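Local coordinates for protein TRAP-type C4-dicarboxylate:H+ symport system substrate-binding component DctP (Shewanella oneidensis, PDB 4MX6) that probably captures succinate and related C4-dicarboxylates in the periplasm and hands them to a TRAP-type proton symporter, at residues A[48-57]-A[273-284]; A[121-131]-A[152-160]. All coordinates share one frame; numbering follows the deposited sequence. Where two conformers were deposited one is given.

Contact 1 of 2, residues A[48-57]-A[273-284]; sequences NTPKGQMALK and SIALGNKIAAEK
P50, M54 and K57 line one side of the helix 50-57 and lie against S273, G277, I280 and A281, with no hydrogen bond from one segment to the other. Among the apolar contacts, the pyrrolidine ring of P50 rests on A281, its CB 3.6 Å from A281 CB, and I280, in the conformer given, reaches the proline's backbone with CG2, 3.8 Å from P50 CA. M54 lies with CG 3.5 Å from S273 O. A bend at chi2 (-92°) then carries its methyl alongside I274, where CE is 4.0 Å from I274 CG1. K57 contributes its aliphatic stem, which crosses L276 at about a right angle and sets CG 3.6 Å from L276 CD2. The two helices run nearly antiparallel, their axes at 154° and 8.1 Å apart. G277 makes that closeness possible: its CA comes within 4.6 Å of M54 CA, and a CB there would collide with M54 CB. The pair belongs to the type II periplasmic-binding-protein architecture of TRAP solute receptors, in which the long helix 260-295 spans the molecule and here backs the helix leading out of the ligand cleft. Of the polar ends, S273 OG, again in the conformer given, bonds to A269 O and K284 NZ pairs with E287, both outside the two segments. T49 is the N-cap of helix 50-57; its OG1 accepts from G52 N at 3.0 Å and also bonds to A46 O. Two residues on, in the first turn, K51 points away from 273-284; NZ bonds to A99 O and to a bound succinate, and it makes a cation-pi contact with Y246, another succinate-binding residue.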
loop_
_atom_site.group_PDB
_atom_site.type_symbol
_atom_site.label_atom_id
_atom_site.label_comp_id
_atom_site.label_asym_id
_atom_site.label_seq_id
_atom_site.Cartn_x
_atom_site.Cartn_y
_atom_site.Cartn_z
ATOM N N ASN A 48 8.667 9.331 -8.393
ATOM C CA ASN A 48 9.966 8.786 -8.015
ATOM C C ASN A 48 9.828 7.898 -6.766
ATOM O O ASN A 48 10.359 8.192 -5.689
ATOM C CB ASN A 48 11.006 9.899 -7.844
ATOM C CG ASN A 48 11.272 10.642 -9.142
ATOM O OD1 ASN A 48 10.830 10.229 -10.217
ATOM N ND2 ASN A 48 12.018 11.728 -9.053
ATOM N N THR A 49 9.104 6.800 -6.966
ATOM C CA THR A 49 8.677 5.861 -5.925
ATOM C C THR A 49 8.587 4.471 -6.557
ATOM O O THR A 49 8.595 4.363 -7.782
ATOM C CB THR A 49 7.270 6.206 -5.419
ATOM O OG1 THR A 49 6.334 6.106 -6.504
ATOM C CG2 THR A 49 7.207 7.600 -4.792
ATOM N N PRO A 50 8.459 3.405 -5.750
ATOM C CA PRO A 50 8.331 2.081 -6.384
ATOM C C PRO A 50 7.133 1.971 -7.341
ATOM O O PRO A 50 7.301 1.450 -8.454
ATOM C CB PRO A 50 8.225 1.110 -5.200
ATOM C CG PRO A 50 7.964 1.977 -3.986
ATOM C CD PRO A 50 8.619 3.290 -4.294
ATOM N N LYS A 51 5.943 2.437 -6.948
ATOM C CA LYS A 51 4.797 2.325 -7.846
ATOM C C LYS A 51 4.926 3.275 -9.032
ATOM O O LYS A 51 4.570 2.910 -10.157
ATOM C CB LYS A 51 3.490 2.560 -7.085
ATOM C CG LYS A 51 2.254 2.562 -7.964
ATOM C CD LYS A 51 0.968 2.289 -7.190
ATOM C CE LYS A 51 0.806 3.216 -5.998
ATOM N NZ LYS A 51 -0.464 2.939 -5.276
ATOM N N GLY A 52 5.428 4.487 -8.799
ATOM C CA GLY A 52 5.630 5.415 -9.900
ATOM C C GLY A 52 6.554 4.846 -10.969
ATOM O O GLY A 52 6.327 5.005 -12.185
ATOM N N GLN A 53 7.627 4.214 -10.523
ATOM C CA GLN A 53 8.603 3.623 -11.424
ATOM C C GLN A 53 8.082 2.346 -12.077
ATOM O O GLN A 53 8.364 2.097 -13.252
ATOM C CB GLN A 53 9.919 3.364 -10.694
ATOM C CG GLN A 53 10.630 4.641 -10.253
ATOM C CD GLN A 53 10.970 5.530 -11.417
ATOM O OE1 GLN A 53 11.858 5.211 -12.206
ATOM N NE2 GLN A 53 10.274 6.653 -11.524
ATOM N N MET A 54 7.337 1.522 -11.337
ATOM C CA MET A 54 6.696 0.343 -11.928
ATOM C C MET A 54 5.801 0.764 -13.092
ATOM O O MET A 54 5.835 0.159 -14.166
ATOM C CB MET A 54 5.907 -0.425 -10.867
ATOM C CG MET A 54 5.072 -1.570 -11.412
ATOM S SD MET A 54 3.406 -1.044 -11.816
ATOM C CE MET A 54 2.808 -2.487 -12.684
ATOM N N ALA A 55 4.995 1.807 -12.897
ATOM C CA ALA A 55 4.056 2.219 -13.937
ATOM C C ALA A 55 4.810 2.711 -15.177
ATOM O O ALA A 55 4.424 2.398 -16.310
ATOM C CB ALA A 55 3.116 3.289 -13.400
ATOM N N LEU A 56 5.868 3.503 -14.975
ATOM C CA LEU A 56 6.657 3.993 -16.114
ATOM C C LEU A 56 7.418 2.866 -16.805
ATOM O O LEU A 56 7.548 2.871 -18.024
ATOM C CB LEU A 56 7.618 5.087 -15.658
ATOM C CG LEU A 56 6.969 6.440 -15.349
ATOM C CD1 LEU A 56 8.020 7.413 -14.848
ATOM C CD2 LEU A 56 6.231 7.019 -16.548
ATOM N N LYS A 57 7.911 1.888 -16.054
ATOM C CA LYS A 57 8.578 0.752 -16.684
ATOM C C LYS A 57 7.594 -0.026 -17.555
ATOM O O LYS A 57 7.927 -0.450 -18.667
ATOM C CB LYS A 57 9.205 -0.155 -15.621
ATOM C CG LYS A 57 9.966 -1.353 -16.177
ATOM C CD LYS A 57 11.161 -0.939 -17.032
ATOM C CE LYS A 57 12.037 -2.121 -17.391
ATOM N NZ LYS A 57 13.235 -1.710 -18.151
ATOM N N SER A 273 7.781 -5.301 -14.923
ATOM C CA SER A 273 7.679 -3.993 -14.292
ATOM C C SER A 273 7.513 -4.127 -12.771
ATOM O O SER A 273 8.072 -3.344 -12.009
ATOM C CB SER A 273 6.508 -3.235 -14.909
ATOM O OG SER A 273 6.707 -3.045 -16.306
ATOM N N ILE A 274 6.735 -5.116 -12.343
ATOM C CA ILE A 274 6.544 -5.388 -10.922
ATOM C C ILE A 274 7.877 -5.814 -10.301
ATOM O O ILE A 274 8.225 -5.371 -9.201
ATOM C CB ILE A 274 5.451 -6.453 -10.702
ATOM C CG1 ILE A 274 4.084 -5.842 -10.993
ATOM C CG2 ILE A 274 5.530 -7.008 -9.279
ATOM C CD1 ILE A 274 2.925 -6.824 -10.979
ATOM N N ALA A 275 8.643 -6.663 -10.986
ATOM C CA ALA A 275 9.940 -7.060 -10.457
ATOM C C ALA A 275 10.844 -5.845 -10.250
ATOM O O ALA A 275 11.529 -5.721 -9.228
ATOM C CB ALA A 275 10.608 -8.105 -11.361
ATOM N N LEU A 276 10.858 -4.946 -11.226
ATOM C CA LEU A 276 11.652 -3.739 -11.096
ATOM C C LEU A 276 11.121 -2.880 -9.943
ATOM O O LEU A 276 11.896 -2.375 -9.128
ATOM C CB LEU A 276 11.668 -2.950 -12.410
ATOM C CG LEU A 276 12.496 -1.662 -12.327
ATOM C CD1 LEU A 276 13.931 -1.944 -11.913
ATOM C CD2 LEU A 276 12.491 -0.928 -13.629
ATOM N N GLY A 277 9.805 -2.706 -9.870
ATOM C CA GLY A 277 9.225 -1.928 -8.792
ATOM C C GLY A 277 9.567 -2.468 -7.418
ATOM O O GLY A 277 9.804 -1.698 -6.495
ATOM N N ASN A 278 9.586 -3.789 -7.277
ATOM C CA ASN A 278 9.938 -4.399 -6.002
ATOM C C ASN A 278 11.382 -4.083 -5.613
ATOM O O ASN A 278 11.691 -3.858 -4.438
ATOM C CB ASN A 278 9.726 -5.910 -6.056
ATOM C CG ASN A 278 8.272 -6.308 -5.993
ATOM O OD1 ASN A 278 7.395 -5.509 -5.671
ATOM N ND2 ASN A 278 8.014 -7.583 -6.277
ATOM N N LYS A 279 12.282 -4.106 -6.586
ATOM C CA LYS A 279 13.679 -3.749 -6.344
ATOM C C LYS A 279 13.780 -2.294 -5.898
ATOM O O LYS A 279 14.446 -1.976 -4.916
ATOM C CB LYS A 279 14.491 -4.009 -7.611
ATOM C CG LYS A 279 15.947 -3.666 -7.512
ATOM C CD LYS A 279 16.686 -4.210 -8.721
ATOM C CE LYS A 279 18.166 -3.907 -8.697
ATOM N NZ LYS A 279 18.463 -2.483 -9.012
ATOM N N ILE A 280 13.098 -1.409 -6.620
ATOM C CA ILE A 280 13.065 0.004 -6.266
ATOM C C ILE A 280 12.496 0.190 -4.856
ATOM O O ILE A 280 13.022 0.982 -4.074
ATOM C CB ILE A 280 12.243 0.834 -7.286
ATOM C CG1 ILE A 280 12.910 0.827 -8.669
ATOM C CG2 ILE A 280 12.066 2.276 -6.809
ATOM C CD1 ILE A 280 14.125 1.741 -8.789
ATOM N N ALA A 281 11.442 -0.543 -4.513
ATOM C CA ALA A 281 10.833 -0.406 -3.190
ATOM C C ALA A 281 11.872 -0.622 -2.095
ATOM O O ALA A 281 11.952 0.135 -1.124
ATOM C CB ALA A 281 9.677 -1.365 -3.022
ATOM N N ALA A 282 12.681 -1.664 -2.244
ATOM C CA ALA A 282 13.667 -1.995 -1.237
ATOM C C ALA A 282 14.766 -0.936 -1.222
ATOM O O ALA A 282 15.266 -0.555 -0.169
ATOM C CB ALA A 282 14.252 -3.366 -1.514
ATOM N N GLU A 283 15.161 -0.464 -2.400
ATOM C CA GLU A 283 16.173 0.579 -2.483
ATOM C C GLU A 283 15.692 1.886 -1.839
ATOM O O GLU A 283 16.418 2.511 -1.069
ATOM C CB GLU A 283 16.562 0.824 -3.937
ATOM C CG GLU A 283 17.289 -0.348 -4.544
ATOM C CD GLU A 283 17.431 -0.290 -6.060
ATOM O OE1 GLU A 283 16.705 0.486 -6.708
ATOM O OE2 GLU A 283 18.278 -1.044 -6.598
ATOM N N LYS A 284 14.464 2.291 -2.144
ATOM C CA LYS A 284 13.923 3.546 -1.633
ATOM C C LYS A 284 13.679 3.486 -0.131
ATOM O O LYS A 284 13.808 4.488 0.553
ATOM C CB LYS A 284 12.639 3.928 -2.376
ATOM C CG LYS A 284 12.882 4.357 -3.800
ATOM C CD LYS A 284 13.717 5.616 -3.852
ATOM C CE LYS A 284 13.846 6.128 -5.253
ATOM N NZ LYS A 284 14.748 7.313 -5.318
#

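Contact 2 of 2, residues A[121-131]-A[152-160]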
loop_
_atom_site.group_PDB
_atom_site.type_symbol
_atom_site.label_atom_id
_atom_site.label_comp_id
_atom_site.label_asym_id
_atom_site.label_seq_id
_atom_site.Cartn_x
_atom_site.Cartn_y
_atom_site.Cartn_z
ATOM N N PHE A 121 3.193 -9.397 10.001
ATOM C CA PHE A 121 4.421 -9.743 9.303
ATOM C C PHE A 121 5.613 -9.043 9.936
ATOM O O PHE A 121 5.577 -7.839 10.207
ATOM C CB PHE A 121 4.327 -9.320 7.838
ATOM C CG PHE A 121 3.176 -9.943 7.114
ATOM C CD1 PHE A 121 3.196 -11.282 6.759
ATOM C CD2 PHE A 121 2.060 -9.194 6.784
ATOM C CE1 PHE A 121 2.123 -11.861 6.087
ATOM C CE2 PHE A 121 0.991 -9.782 6.111
ATOM C CZ PHE A 121 1.033 -11.117 5.779
ATOM N N ASN A 122 6.678 -9.794 10.180
ATOM C CA ASN A 122 7.866 -9.217 10.800
ATOM C C ASN A 122 8.540 -8.214 9.872
ATOM O O ASN A 122 9.055 -7.168 10.307
ATOM C CB ASN A 122 8.894 -10.300 11.136
ATOM C CG ASN A 122 8.454 -11.209 12.267
ATOM O OD1 ASN A 122 7.518 -10.898 13.001
ATOM N ND2 ASN A 122 9.144 -12.337 12.423
ATOM N N ASP A 123 8.548 -8.549 8.589
ATOM C CA ASP A 123 9.315 -7.798 7.614
ATOM C C ASP A 123 8.834 -8.157 6.208
ATOM O O ASP A 123 7.930 -8.987 6.044
ATOM C CB ASP A 123 10.821 -8.058 7.776
ATOM C CG ASP A 123 11.171 -9.518 7.706
ATOM O OD1 ASP A 123 10.508 -10.271 6.966
ATOM O OD2 ASP A 123 12.134 -9.920 8.410
ATOM N N MET A 124 9.448 -7.538 5.207
ATOM C CA MET A 124 9.005 -7.691 3.826
ATOM C C MET A 124 9.281 -9.077 3.257
ATOM O O MET A 124 8.615 -9.511 2.324
ATOM C CB MET A 124 9.639 -6.623 2.946
ATOM C CG MET A 124 9.178 -5.225 3.295
ATOM S SD MET A 124 7.412 -5.044 3.137
ATOM C CE MET A 124 7.269 -5.120 1.375
ATOM N N ASP A 125 10.274 -9.767 3.791
ATOM C CA ASP A 125 10.522 -11.148 3.395
ATOM C C ASP A 125 9.317 -12.032 3.757
ATOM O O ASP A 125 8.907 -12.898 2.968
ATOM C CB ASP A 125 11.803 -11.686 4.039
ATOM C CG ASP A 125 13.072 -11.082 3.442
ATOM O OD1 ASP A 125 13.076 -10.719 2.247
ATOM O OD2 ASP A 125 14.077 -10.971 4.180
ATOM N N ALA A 126 8.752 -11.819 4.944
ATOM C CA ALA A 126 7.587 -12.593 5.371
ATOM C C ALA A 126 6.366 -12.241 4.519
ATOM O O ALA A 126 5.606 -13.121 4.116
ATOM C CB ALA A 126 7.306 -12.347 6.843
ATOM N N VAL A 127 6.192 -10.951 4.240
ATOM C CA VAL A 127 5.102 -10.518 3.373
ATOM C C VAL A 127 5.169 -11.235 2.032
ATOM O O VAL A 127 4.179 -11.780 1.535
ATOM C CB VAL A 127 5.176 -8.984 3.131
ATOM C CG1 VAL A 127 4.166 -8.563 2.109
ATOM C CG2 VAL A 127 4.971 -8.228 4.435
ATOM N N ASN A 128 6.354 -11.222 1.442
ATOM C CA ASN A 128 6.545 -11.830 0.140
ATOM C C ASN A 128 6.268 -13.341 0.167
ATOM O O ASN A 128 5.633 -13.878 -0.735
ATOM C CB ASN A 128 7.941 -11.565 -0.381
ATOM C CG ASN A 128 8.061 -11.872 -1.826
ATOM O OD1 ASN A 128 7.516 -11.148 -2.660
ATOM N ND2 ASN A 128 8.783 -12.931 -2.151
ATOM N N ARG A 129 6.754 -14.033 1.192
ATOM C CA ARG A 129 6.492 -15.464 1.286
ATOM C C ARG A 129 4.991 -15.736 1.347
ATOM O O ARG A 129 4.479 -16.647 0.683
ATOM C CB ARG A 129 7.197 -16.076 2.500
ATOM C CG ARG A 129 8.659 -16.406 2.268
ATOM C CD ARG A 129 9.253 -17.178 3.439
ATOM N NE ARG A 129 9.953 -16.296 4.368
ATOM C CZ ARG A 129 11.133 -15.735 4.110
ATOM N NH1 ARG A 129 11.739 -15.954 2.951
ATOM N NH2 ARG A 129 11.711 -14.949 5.007
ATOM N N PHE A 130 4.274 -14.954 2.146
ATOM C CA PHE A 130 2.827 -15.131 2.241
ATOM C C PHE A 130 2.162 -14.874 0.883
ATOM O O PHE A 130 1.333 -15.650 0.425
ATOM C CB PHE A 130 2.231 -14.230 3.311
ATOM C CG PHE A 130 0.739 -14.309 3.393
ATOM C CD1 PHE A 130 0.112 -15.401 3.971
ATOM C CD2 PHE A 130 -0.050 -13.300 2.871
ATOM C CE1 PHE A 130 -1.275 -15.461 4.043
ATOM C CE2 PHE A 130 -1.431 -13.368 2.924
ATOM C CZ PHE A 130 -2.046 -14.444 3.517
ATOM N N GLN A 131 2.544 -13.785 0.227
ATOM C CA GLN A 131 1.986 -13.448 -1.079
ATOM C C GLN A 131 2.206 -14.528 -2.130
ATOM O O GLN A 131 1.336 -14.765 -2.963
ATOM C CB GLN A 131 2.566 -12.131 -1.580
ATOM C CG GLN A 131 1.956 -10.921 -0.873
ATOM C CD GLN A 131 2.719 -9.634 -1.134
ATOM O OE1 GLN A 131 3.824 -9.635 -1.687
ATOM N NE2 GLN A 131 2.142 -8.524 -0.714
ATOM N N GLY A 152 -0.919 -9.129 -9.865
ATOM C CA GLY A 152 0.300 -9.332 -9.113
ATOM C C GLY A 152 0.319 -8.450 -7.878
ATOM O O GLY A 152 -0.527 -7.572 -7.715
ATOM N N TYR A 153 1.287 -8.713 -7.012
ATOM C CA TYR A 153 1.565 -7.905 -5.834
ATOM C C TYR A 153 2.773 -7.020 -6.130
ATOM O O TYR A 153 3.763 -7.473 -6.713
ATOM C CB TYR A 153 1.888 -8.785 -4.635
ATOM C CG TYR A 153 0.715 -9.569 -4.090
ATOM C CD1 TYR A 153 -0.263 -8.941 -3.333
ATOM C CD2 TYR A 153 0.604 -10.939 -4.296
ATOM C CE1 TYR A 153 -1.315 -9.652 -2.795
ATOM C CE2 TYR A 153 -0.464 -11.656 -3.772
ATOM C CZ TYR A 153 -1.419 -11.005 -3.027
ATOM O OH TYR A 153 -2.483 -11.678 -2.465
ATOM N N LEU A 154 2.718 -5.773 -5.677
ATOM C CA LEU A 154 3.831 -4.842 -5.796
ATOM C C LEU A 154 4.135 -4.311 -4.396
ATOM O O LEU A 154 3.232 -3.866 -3.691
ATOM C CB LEU A 154 3.467 -3.703 -6.753
ATOM C CG LEU A 154 4.465 -2.557 -6.842
ATOM C CD1 LEU A 154 5.793 -3.004 -7.434
ATOM C CD2 LEU A 154 3.880 -1.419 -7.671
ATOM N N HIS A 155 5.399 -4.360 -4.011
ATOM C CA HIS A 155 5.785 -3.892 -2.685
ATOM C C HIS A 155 5.911 -2.383 -2.564
ATOM O O HIS A 155 6.290 -1.691 -3.514
ATOM C CB HIS A 155 7.131 -4.499 -2.285
ATOM C CG HIS A 155 7.092 -5.987 -2.198
ATOM N ND1 HIS A 155 8.089 -6.835 -2.625
ATOM C CD2 HIS A 155 6.119 -6.779 -1.700
ATOM C CE1 HIS A 155 7.716 -8.087 -2.394
ATOM N NE2 HIS A 155 6.519 -8.072 -1.841
ATOM N N ASN A 156 5.656 -1.888 -1.351
ATOM C CA ASN A 156 6.170 -0.589 -0.941
ATOM C C ASN A 156 7.104 -0.791 0.254
ATOM O O ASN A 156 8.325 -0.731 0.091
ATOM C CB ASN A 156 5.070 0.434 -0.693
ATOM C CG ASN A 156 5.634 1.830 -0.520
ATOM O OD1 ASN A 156 6.698 2.008 0.096
ATOM N ND2 ASN A 156 4.967 2.819 -1.085
ATOM N N GLY A 157 6.558 -1.098 1.428
ATOM C CA GLY A 157 7.400 -1.293 2.589
ATOM C C GLY A 157 6.603 -1.426 3.862
ATOM O O GLY A 157 5.386 -1.404 3.842
ATOM N N MET A 158 7.311 -1.513 4.979
ATOM C CA MET A 158 6.662 -1.503 6.276
ATOM C C MET A 158 6.307 -0.068 6.651
ATOM O O MET A 158 6.997 0.871 6.281
ATOM C CB MET A 158 7.566 -2.120 7.338
ATOM C CG MET A 158 8.073 -3.519 7.009
ATOM S SD MET A 158 6.826 -4.765 6.676
ATOM C CE MET A 158 6.137 -4.994 8.314
ATOM N N LYS A 159 5.220 0.103 7.388
ATOM C CA LYS A 159 4.784 1.411 7.856
ATOM C C LYS A 159 5.462 1.829 9.153
ATOM O O LYS A 159 5.704 1.006 10.031
ATOM C CB LYS A 159 3.259 1.404 8.060
ATOM C CG LYS A 159 2.465 1.134 6.781
ATOM C CD LYS A 159 0.958 1.170 6.982
ATOM C CE LYS A 159 0.502 0.051 7.904
ATOM N NZ LYS A 159 -0.973 -0.052 7.973
ATOM N N GLN A 160 5.726 3.134 9.239
ATOM C CA GLN A 160 6.214 3.815 10.426
ATOM C C GLN A 160 5.154 4.810 10.873
ATOM O O GLN A 160 4.435 5.369 10.043
ATOM C CB GLN A 160 7.498 4.592 10.106
ATOM C CG GLN A 160 8.492 3.885 9.205
ATOM C CD GLN A 160 8.860 2.485 9.659
ATOM O OE1 GLN A 160 8.785 2.155 10.831
ATOM N NE2 GLN A 160 9.280 1.655 8.719
#
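The helix 124-131 lies against the long strand 148-158, which pairs antiparallel with strand 243-251 in the two-stranded ribbon running through this solute-binding fold; a classic beta bulge, N156 and G157 both facing L244, interrupts the strand at the succinate site. Q131 meets two rings at once. Its CG sits 3.6 Å from the centroid of the Y153 ring, 8° off the ring normal, as a CH-pi contact, and its amide continues over the same phenol, the two planes almost parallel. OE1 accepts a hydrogen bond from H155 NE2 at 3.1 Å, a bent one (138° at the hydrogen), while NE2 turns to D245 of the neighbouring strand. With its chain extended beyond CG (chi2 168°), the glutamine carries the amide across Y153 as far as the imidazole. With an alanine here, H155 NE2 and D245 would probably be left without their amide partner, and a gap is likely to open over the phenol face. Y153 is held at its far end by the bond from OH to G136 O. N128 reaches the rim of the imidazole, OD1 lying near the ring plane and 3.1 Å from H155 CE1. On the cleft side of the bulge, N156 bonds to T220 and to Y246, a succinate-binding residue, and so probably helps to position Y246 beside the succinate. Toward the start of the helix, D123 is the N-cap, its OD1 accepting from A126 N. In the conformer given, M124, bent at both chi2 and chi3, lays CE against H155, 3.7 Å from CD2, and slides past M158 in the opposite direction, M124 SD 3.6 Å from M158 SD. The methyl of M158 ends against the loop before the helix, CE 3.5 Å from F121 O.

In the fold
Contacts 1 and 2 lie 14 Å apart, centre to centre, and meet along strand 148-158. The helix 260-295 of contact 1 lies against this strand, where N278 OD1 is 2.8 Å from H155 N, a probable hydrogen bond, and A281 CB packs 3.4 Å from H155 O. Along the chain contact 2 is nested inside contact 1: 48-57 comes first, then 121-131 and 152-160, and finally 273-284. The strand is thus flanked by helix 124-132 and by the long helix, which on another side packs against helix 50-65. K51 of contact 1 and N156 of contact 2 both meet Y246, so the two contacts border the succinate site from neighbouring elements.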